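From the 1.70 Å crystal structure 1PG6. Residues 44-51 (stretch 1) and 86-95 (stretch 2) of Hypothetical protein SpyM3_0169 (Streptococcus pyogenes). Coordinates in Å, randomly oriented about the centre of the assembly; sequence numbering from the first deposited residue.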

ATOM      1  N   VAL A  44      10.952  12.507  -1.062  1.00 12.08           N
ATOM      2  CA  VAL A  44      10.876  13.954  -1.262  1.00 13.12           C
ATOM      3  C   VAL A  44      12.293  14.491  -1.114  1.00 15.58           C
ATOM      4  O   VAL A  44      12.745  15.326  -1.897  1.00 16.21           O
ATOM      5  CB  VAL A  44       9.965  14.633  -0.225  1.00 12.36           C
ATOM      6  CG1 VAL A  44       9.959  16.142  -0.436  1.00 14.13           C
ATOM      7  CG2 VAL A  44       8.552  14.070  -0.355  1.00 14.10           C
ATOM      8  N   TYR A  45      12.990  13.992  -0.100  1.00 16.89           N
ATOM      9  CA  TYR A  45      14.371  14.369   0.148  1.00 18.99           C
ATOM     10  C   TYR A  45      14.996  13.425   1.164  1.00 19.59           C
ATOM     11  O   TYR A  45      14.297  12.698   1.870  1.00 18.51           O
ATOM     12  CB  TYR A  45      14.484  15.827   0.623  1.00 22.04           C
ATOM     13  CG  TYR A  45      13.836  16.156   1.951  1.00 24.13           C
ATOM     14  CD1 TYR A  45      12.586  16.777   2.003  1.00 27.08           C
ATOM     15  CD2 TYR A  45      14.491  15.893   3.153  1.00 25.34           C
ATOM     16  CE1 TYR A  45      12.005  17.136   3.221  1.00 27.46           C
ATOM     17  CE2 TYR A  45      13.918  16.245   4.377  1.00 27.12           C
ATOM     18  CZ  TYR A  45      12.679  16.866   4.404  1.00 28.34           C
ATOM     19  OH  TYR A  45      12.113  17.221   5.610  1.00 30.07           O
ATOM     20  N   HIS A  46      16.321  13.421   1.222  1.00 21.38           N
ATOM     21  CA  HIS A  46      17.019  12.551   2.152  1.00 23.90           C
ATOM     22  C   HIS A  46      18.436  13.051   2.373  1.00 25.55           C
ATOM     23  O   HIS A  46      18.990  13.752   1.527  1.00 25.75           O
ATOM     24  CB  HIS A  46      17.037  11.122   1.603  1.00 25.61           C
ATOM     25  CG  HIS A  46      17.782  10.974   0.311  1.00 27.23           C
ATOM     26  ND1 HIS A  46      19.154  10.859   0.254  1.00 30.41           N
ATOM     27  CD2 HIS A  46      17.346  10.938  -0.969  1.00 28.31           C
ATOM     28  CE1 HIS A  46      19.532  10.758  -1.009  1.00 30.14           C
ATOM     29  NE2 HIS A  46      18.456  10.803  -1.771  1.00 31.08           N
ATOM     30  N   THR A  47      19.018  12.704   3.515  1.00 27.76           N
ATOM     31  CA  THR A  47      20.378  13.129   3.815  1.00 30.23           C
ATOM     32  C   THR A  47      21.356  12.370   2.928  1.00 32.05           C
ATOM     33  O   THR A  47      21.037  11.305   2.399  1.00 30.02           O
ATOM     34  CB  THR A  47      20.726  12.898   5.299  1.00 30.90           C
ATOM     35  OG1 THR A  47      20.371  11.563   5.675  1.00 31.16           O
ATOM     36  CG2 THR A  47      19.980  13.891   6.178  1.00 30.37           C
ATOM     37  N   GLU A  48      22.551  12.929   2.768  1.00 34.94           N
ATOM     38  CA  GLU A  48      23.586  12.336   1.927  1.00 37.94           C
ATOM     39  C   GLU A  48      23.926  10.883   2.253  1.00 37.56           C
ATOM     40  O   GLU A  48      24.177  10.086   1.349  1.00 38.23           O
ATOM     41  CB  GLU A  48      24.859  13.185   2.003  1.00 41.09           C
ATOM     42  CG  GLU A  48      25.968  12.744   1.057  1.00 46.04           C
ATOM     43  CD  GLU A  48      25.588  12.894  -0.408  1.00 49.05           C
ATOM     44  OE1 GLU A  48      24.669  12.183  -0.865  1.00 49.62           O
ATOM     45  OE2 GLU A  48      26.211  13.730  -1.098  1.00 50.63           O
ATOM     46  N   ASN A  49      23.936  10.536   3.536  1.00 37.74           N
ATOM     47  CA  ASN A  49      24.272   9.174   3.943  1.00 37.29           C
ATOM     48  C   ASN A  49      23.152   8.162   3.722  1.00 35.99           C
ATOM     49  O   ASN A  49      23.252   7.015   4.156  1.00 35.27           O
ATOM     50  CB  ASN A  49      24.712   9.151   5.411  1.00 39.07           C
ATOM     51  CG  ASN A  49      23.673   9.735   6.346  1.00 40.26           C
ATOM     52  OD1 ASN A  49      23.884   9.808   7.557  1.00 41.27           O
ATOM     53  ND2 ASN A  49      22.546  10.160   5.790  1.00 39.86           N
ATOM     54  N   VAL A  50      22.087   8.588   3.048  1.00 34.40           N
ATOM     55  CA  VAL A  50      20.968   7.698   2.761  1.00 32.49           C
ATOM     56  C   VAL A  50      20.961   7.376   1.272  1.00 32.24           C
ATOM     57  O   VAL A  50      20.880   8.275   0.435  1.00 32.39           O
ATOM     58  CB  VAL A  50      19.616   8.340   3.143  1.00 32.91           C
ATOM     59  CG1 VAL A  50      18.471   7.437   2.701  1.00 32.22           C
ATOM     60  CG2 VAL A  50      19.554   8.567   4.643  1.00 32.49           C
ATOM     61  N   THR A  51      21.055   6.092   0.949  1.00 31.23           N
ATOM     62  CA  THR A  51      21.071   5.654  -0.441  1.00 32.48           C
ATOM     63  C   THR A  51      19.793   4.917  -0.830  1.00 31.80           C
ATOM     64  O   THR A  51      19.261   4.121  -0.056  1.00 29.84           O
ATOM     65  CB  THR A  51      22.272   4.728  -0.715  1.00 33.34           C
ATOM     66  OG1 THR A  51      22.213   4.253  -2.065  1.00 35.92           O
ATOM     67  CG2 THR A  51      22.258   3.544   0.235  1.00 33.82           C
HETATM   68  N   MSE A  86      18.576   2.817   2.338  1.00 30.55           N
HETATM   69  CA  MSE A  86      19.516   2.346   3.353  1.00 33.78           C
HETATM   70  C   MSE A  86      20.292   3.519   3.936  1.00 31.50           C
HETATM   71  O   MSE A  86      20.630   4.464   3.225  1.00 31.10           O
HETATM   72  CB  MSE A  86      20.500   1.332   2.760  1.00 38.33           C
HETATM   73  CG  MSE A  86      19.949  -0.077   2.626  1.00 46.12           C
HETATM   74 SE   MSE A  86      18.667  -0.286   1.208  1.00 56.48          SE
HETATM   75  CE  MSE A  86      19.778  -1.255  -0.045  1.00 54.23           C
ATOM     76  N   SER A  87      20.585   3.446   5.229  1.00 30.97           N
ATOM     77  CA  SER A  87      21.310   4.513   5.905  1.00 31.28           C
ATOM     78  C   SER A  87      22.677   4.072   6.422  1.00 32.52           C
ATOM     79  O   SER A  87      22.819   3.001   7.014  1.00 30.80           O
ATOM     80  CB  SER A  87      20.473   5.047   7.072  1.00 31.93           C
ATOM     81  OG  SER A  87      21.088   6.169   7.678  1.00 31.54           O
ATOM     82  N   ASN A  88      23.676   4.914   6.181  1.00 33.54           N
ATOM     83  CA  ASN A  88      25.042   4.666   6.628  1.00 35.17           C
ATOM     84  C   ASN A  88      25.275   5.707   7.718  1.00 35.08           C
ATOM     85  O   ASN A  88      25.732   6.817   7.445  1.00 36.17           O
ATOM     86  CB  ASN A  88      26.020   4.869   5.467  1.00 36.47           C
ATOM     87  CG  ASN A  88      27.415   4.357   5.776  1.00 38.81           C
ATOM     88  OD1 ASN A  88      28.266   4.273   4.891  1.00 40.15           O
ATOM     89  ND2 ASN A  88      27.657   4.013   7.035  1.00 38.46           N
ATOM     90  N   GLY A  89      24.947   5.338   8.951  1.00 35.96           N
ATOM     91  CA  GLY A  89      25.072   6.254  10.071  1.00 35.61           C
ATOM     92  C   GLY A  89      23.670   6.776  10.326  1.00 35.93           C
ATOM     93  O   GLY A  89      22.711   6.214   9.796  1.00 35.88           O
ATOM     94  N   ASP A  90      23.524   7.830  11.123  1.00 35.75           N
ATOM     95  CA  ASP A  90      22.196   8.379  11.382  1.00 34.99           C
ATOM     96  C   ASP A  90      21.741   9.175  10.164  1.00 32.78           C
ATOM     97  O   ASP A  90      22.399  10.132   9.761  1.00 31.86           O
ATOM     98  CB  ASP A  90      22.206   9.283  12.618  1.00 37.21           C
ATOM     99  CG  ASP A  90      22.411   8.510  13.908  1.00 39.40           C
ATOM    100  OD1 ASP A  90      21.660   7.539  14.149  1.00 40.22           O
ATOM    101  OD2 ASP A  90      23.317   8.877  14.683  1.00 39.94           O
ATOM    102  N   GLY A  91      20.620   8.773   9.573  1.00 30.48           N
ATOM    103  CA  GLY A  91      20.127   9.468   8.399  1.00 25.94           C
ATOM    104  C   GLY A  91      18.662   9.853   8.468  1.00 24.58           C
ATOM    105  O   GLY A  91      17.923   9.375   9.327  1.00 20.90           O
ATOM    106  N   LYS A  92      18.243  10.715   7.548  1.00 23.94           N
ATOM    107  CA  LYS A  92      16.864  11.173   7.505  1.00 23.27           C
ATOM    108  C   LYS A  92      16.322  11.213   6.085  1.00 21.70           C
ATOM    109  O   LYS A  92      17.069  11.378   5.123  1.00 20.87           O
ATOM    110  CB  LYS A  92      16.755  12.578   8.106  1.00 26.25           C
ATOM    111  CG  LYS A  92      17.210  12.700   9.548  1.00 29.99           C
ATOM    112  CD  LYS A  92      17.086  14.138  10.028  1.00 33.42           C
ATOM    113  CE  LYS A  92      17.606  14.304  11.449  1.00 36.36           C
ATOM    114  NZ  LYS A  92      17.475  15.714  11.916  1.00 39.36           N
ATOM    115  N   LEU A  93      15.013  11.047   5.954  1.00 19.28           N
ATOM    116  CA  LEU A  93      14.386  11.122   4.646  1.00 17.00           C
ATOM    117  C   LEU A  93      12.926  11.469   4.863  1.00 16.18           C
ATOM    118  O   LEU A  93      12.389  11.280   5.954  1.00 17.32           O
ATOM    119  CB  LEU A  93      14.519   9.805   3.874  1.00 19.20           C
ATOM    120  CG  LEU A  93      13.735   8.565   4.291  1.00 19.93           C
ATOM    121  CD1 LEU A  93      13.601   7.633   3.090  1.00 20.40           C
ATOM    122  CD2 LEU A  93      14.425   7.859   5.446  1.00 21.92           C
ATOM    123  N   ALA A  94      12.292  12.002   3.829  1.00 14.51           N
ATOM    124  CA  ALA A  94      10.891  12.378   3.919  1.00 12.15           C
ATOM    125  C   ALA A  94      10.175  11.782   2.721  1.00 11.82           C
ATOM    126  O   ALA A  94      10.698  11.805   1.609  1.00 12.21           O
ATOM    127  CB  ALA A  94      10.755  13.904   3.917  1.00 13.05           C
ATOM    128  N   LEU A  95       8.985  11.245   2.963  1.00  9.67           N
ATOM    129  CA  LEU A  95       8.185  10.629   1.912  1.00 10.02           C
ATOM    130  C   LEU A  95       6.855  11.336   1.759  1.00 11.03           C
ATOM    131  O   LEU A  95       6.337  11.925   2.710  1.00 11.73           O
ATOM    132  CB  LEU A  95       7.883   9.169   2.248  1.00  9.77           C
ATOM    133  CG  LEU A  95       9.040   8.234   2.582  1.00 11.32           C
ATOM    134  CD1 LEU A  95       8.489   6.831   2.870  1.00  8.97           C
ATOM    135  CD2 LEU A  95      10.019   8.219   1.424  1.00 10.78           C
TER

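The antiparallel pairing between these stretches breaks and resumes out of step: Tyr45 pairs with Ala94 and His46 with Leu93, yet beyond the loops Val50 pairs with Ser87 and Thr51 with Met86, a register shift of two residues. Two short ladders therefore do the work of one long one, and the loops between them must absorb the offset.

The first ladder is tied by backbone hydrogen bonds from Val44 N to Ala94 O (2.8 Å), from Ala94 N to Tyr45 O (2.9 Å) and from Thr47 N to Lys92 O (2.9 Å). Its last rung is borrowed from a side chain. With chi1 in the p well, Thr47 brings OG1 to 3.0 Å from Lys92 N, and this nearly straight hydrogen bond satisfies the amide just where stretch 1 leaves its strand. In the second ladder Thr51 and Met86 exchange a reciprocal pair, Thr51 N to Met86 O and Met86 N to Thr51 O, each 2.8 Å, while Asn88 N reaches Asn49 O at 2.9 Å.

On stretch 1 the offset is bridged by a type I turn from Thr47 to Val50, closed by Val50 N to Thr47 O at 3.0 Å. His46 braces it, its ND1 donating to the same Thr47 O at 2.9 Å. Glu48, within the turn, points away and touches nothing across the contact. On stretch 2, Ser87 OG and Gly89 O are hydrogen-bonded at 2.7 Å, a local tie across the start of the loop.

Both glycines have clear structural reasons. Gly89 has a positive phi, and a CB there would jam against the preceding carbonyl. Gly91 faces the turn: a CB would point toward stretch 1 and sit 2.6 Å from Val50 CG2, a clash. Its absence lets Val50 CG2 settle 3.9 Å from Gly91 CA, and Val50 is buried there.

The small side chain of Ala94 serves the other face of the first ladder. The Tyr45 ring, chi1 in the p well, comes back over its neighbour, so that Ala94 CB lies 3.7 Å from the centroid of the Tyr45 ring, over its face, in a CH-pi contact. Ala94 is buried beneath a tyrosine that itself remains exposed. On the face shared by His46 and Leu93 the backbones draw close, CA to CA 3.9 Å, and His46 CB meets Leu93 CB at 3.6 Å before the imidazole leads away toward the turn. Leucine is buried here, whereas Lys92 sends its extended chain away from the contact.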